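PDB 6PYO: cDNA FLJ56608, highly similar to Homo sapiens chloride channel, calcium activated, family member 1 (CLCA1), mRNA from Homo sapiens, which is a secreted, self-cleaving metalloprotease that may help mediate calcium-activated chloride conductance and regulate mucus production by goblet cells, represented here by its von Willebrand factor type A domain. Local coordinates for residues A[12-17]-A[83-88]. Numbering follows the deposited sequence.
With CA (calcium ion), chain C.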
ATOM      1  N   VAL A  12       1.180  -1.025   0.119  1.00 33.43           N
ATOM      2  CA  VAL A  12       2.253  -0.123  -0.272  1.00 40.50           C
ATOM      3  C   VAL A  12       2.694   0.597   0.994  1.00 35.27           C
ATOM      4  O   VAL A  12       1.923   1.359   1.599  1.00 35.81           O
ATOM      5  CB  VAL A  12       1.814   0.843  -1.373  1.00 35.82           C
ATOM      6  CG1 VAL A  12       2.971   1.735  -1.761  1.00 36.50           C
ATOM      7  CG2 VAL A  12       1.356   0.034  -2.581  1.00 30.63           C
ATOM      8  N   LEU A  13       3.911   0.288   1.435  1.00 32.89           N
ATOM      9  CA  LEU A  13       4.320   0.548   2.807  1.00 31.76           C
ATOM     10  C   LEU A  13       5.510   1.504   2.793  1.00 29.82           C
ATOM     11  O   LEU A  13       6.570   1.166   2.261  1.00 31.94           O
ATOM     12  CB  LEU A  13       4.682  -0.757   3.507  1.00 38.22           C
ATOM     13  CG  LEU A  13       3.575  -1.811   3.489  1.00 37.06           C
ATOM     14  CD1 LEU A  13       4.080  -3.063   4.135  1.00 41.64           C
ATOM     15  CD2 LEU A  13       2.338  -1.297   4.182  1.00 41.90           C
ATOM     16  N   ASP A  14       5.348   2.641   3.448  1.00 32.64           N
ATOM     17  CA  ASP A  14       6.388   3.661   3.559  1.00 32.73           C
ATOM     18  C   ASP A  14       7.407   3.236   4.610  1.00 33.42           C
ATOM     19  O   ASP A  14       7.074   3.137   5.800  1.00 37.78           O
ATOM     20  CB  ASP A  14       5.699   4.968   3.922  1.00 35.93           C
ATOM     21  CG  ASP A  14       6.622   6.172   3.869  1.00 43.74           C
ATOM     22  OD1 ASP A  14       7.856   5.995   3.985  1.00 31.83           O
ATOM     23  OD2 ASP A  14       6.066   7.284   3.740  1.00 34.71           O
ATOM     24  N   LYS A  15       8.645   2.934   4.174  1.00 38.65           N
ATOM     25  CA  LYS A  15       9.736   2.648   5.096  1.00 37.37           C
ATOM     26  C   LYS A  15      10.807   3.748   5.068  1.00 43.96           C
ATOM     27  O   LYS A  15      11.966   3.489   5.419  1.00 42.62           O
ATOM     28  CB  LYS A  15      10.368   1.275   4.812  1.00 33.73           C
ATOM     29  CG  LYS A  15      10.905   1.130   3.380  1.00 38.32           C
ATOM     30  CD  LYS A  15      12.197   0.351   3.274  1.00 52.59           C
ATOM     31  CE  LYS A  15      13.308   0.895   4.162  1.00 47.30           C
ATOM     32  NZ  LYS A  15      14.113   1.954   3.488  1.00 45.16           N
ATOM     33  N   SER A  16      10.445   4.965   4.655  1.00 41.48           N
ATOM     34  CA  SER A  16      11.402   6.056   4.497  1.00 40.19           C
ATOM     35  C   SER A  16      11.872   6.556   5.857  1.00 38.68           C
ATOM     36  O   SER A  16      11.322   6.205   6.900  1.00 37.39           O
ATOM     37  CB  SER A  16      10.776   7.186   3.685  1.00 39.72           C
ATOM     38  OG  SER A  16       9.676   7.800   4.356  1.00 37.51           O
ATOM     39  N   GLY A  17      12.897   7.428   5.839  1.00 45.89           N
ATOM     40  CA  GLY A  17      13.505   7.860   7.090  1.00 35.29           C
ATOM     41  C   GLY A  17      12.556   8.590   8.021  1.00 34.95           C
ATOM     42  O   GLY A  17      12.656   8.455   9.245  1.00 40.58           O
ATOM     43  N   GLY A  83      16.063   6.179   4.246  1.00 43.29           N
ATOM     44  CA  GLY A  83      16.025   6.530   2.843  1.00 38.43           C
ATOM     45  C   GLY A  83      15.020   7.630   2.588  1.00 35.94           C
ATOM     46  O   GLY A  83      14.382   8.170   3.495  1.00 35.04           O
ATOM     47  N   GLY A  84      14.915   7.988   1.319  1.00 33.03           N
ATOM     48  CA  GLY A  84      14.032   9.056   0.924  1.00 35.79           C
ATOM     49  C   GLY A  84      12.630   8.537   0.673  1.00 44.12           C
ATOM     50  O   GLY A  84      12.298   7.374   0.909  1.00 39.60           O
ATOM     51  N   THR A  85      11.803   9.429   0.160  1.00 43.49           N
ATOM     52  CA  THR A  85      10.374   9.219   0.061  1.00 41.33           C
ATOM     53  C   THR A  85       9.931   9.377  -1.386  1.00 44.55           C
ATOM     54  O   THR A  85      10.181  10.419  -1.995  1.00 42.19           O
ATOM     55  CB  THR A  85       9.616  10.199   0.929  1.00 34.59           C
ATOM     56  OG1 THR A  85      10.039  10.063   2.291  1.00 32.68           O
ATOM     57  CG2 THR A  85       8.105   9.881   0.847  1.00 44.54           C
ATOM     58  N   SER A  86       9.245   8.350  -1.924  1.00 38.74           N
ATOM     59  CA  SER A  86       8.532   8.503  -3.195  1.00 39.07           C
ATOM     60  C   SER A  86       7.271   7.623  -3.160  1.00 36.96           C
ATOM     61  O   SER A  86       7.303   6.442  -3.514  1.00 36.80           O
ATOM     62  CB  SER A  86       9.428   8.167  -4.379  1.00 41.47           C
ATOM     63  OG  SER A  86       8.703   8.268  -5.592  1.00 42.81           O
ATOM     64  N   ILE A  87       6.155   8.229  -2.748  1.00 36.71           N
ATOM     65  CA  ILE A  87       4.876   7.523  -2.806  1.00 40.74           C
ATOM     66  C   ILE A  87       4.638   7.019  -4.216  1.00 36.04           C
ATOM     67  O   ILE A  87       4.204   5.877  -4.428  1.00 37.68           O
ATOM     68  CB  ILE A  87       3.730   8.424  -2.310  1.00 44.17           C
ATOM     69  CG1 ILE A  87       3.859   8.560  -0.793  1.00 45.79           C
ATOM     70  CG2 ILE A  87       2.394   7.822  -2.742  1.00 46.51           C
ATOM     71  CD1 ILE A  87       2.847   9.453  -0.145  1.00 50.66           C
ATOM     72  N   CYS A  88       4.949   7.852  -5.213  1.00 38.85           N
ATOM     73  CA  CYS A  88       4.630   7.499  -6.587  1.00 41.05           C
ATOM     74  C   CYS A  88       5.406   6.285  -7.043  1.00 41.50           C
ATOM     75  O   CYS A  88       4.859   5.445  -7.769  1.00 43.89           O
ATOM     76  CB  CYS A  88       4.866   8.690  -7.525  1.00 47.83           C
ATOM     77  SG  CYS A  88       3.515   9.930  -7.419  1.00 66.87           S
TER
HETATM   78 CA    CA C 701       9.367  10.124   4.334  1.00 38.97          CA
HETATM   79  O   HOH W   1       9.238  12.511   4.088  1.00 46.14           O
HETATM   80  O   HOH W   2       7.081   9.581   4.063  1.00 36.31           O
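S16 and T85 meet through a shared calcium ion at the MIDAS (metal ion-dependent adhesion site) of this von Willebrand factor A domain. The site lies at the C-terminal end of strand 8-14. S16 OG binds the calcium at 2.3 Å. T85 OG1 is anti to its own carbonyl carbon (chi1 -58°) and also binds the metal. The two hydroxyl oxygens come within 3.1 Å of each other as co-ligands, not as a hydrogen-bonded pair. S18 OG of the same DxSxS loop adds a third protein ligand. D14 does not bind the metal directly; it is second-shell and positions S16. Its OD1 takes S16 N at 2.9 Å, closing an Asx turn, and accepts S16 OG on its syn lone pair at 2.6 Å. Its OD2 is hydrogen-bonded to T113.

The tight part is around S16, whose CB sits 3.2 Å from G84 O. Farther in, D14 OD2 only grazes T85 CG2, at 4.4 Å. The metal is open to water, with waters 1 and 2 completing its observed ligands. G83, on the solvent side, has a backbone at which a CB would jam against the preceding carbonyl O, so glycine fits. G17 N donates to G83 O there at 2.9 Å, 28° out of the carbonyl plane.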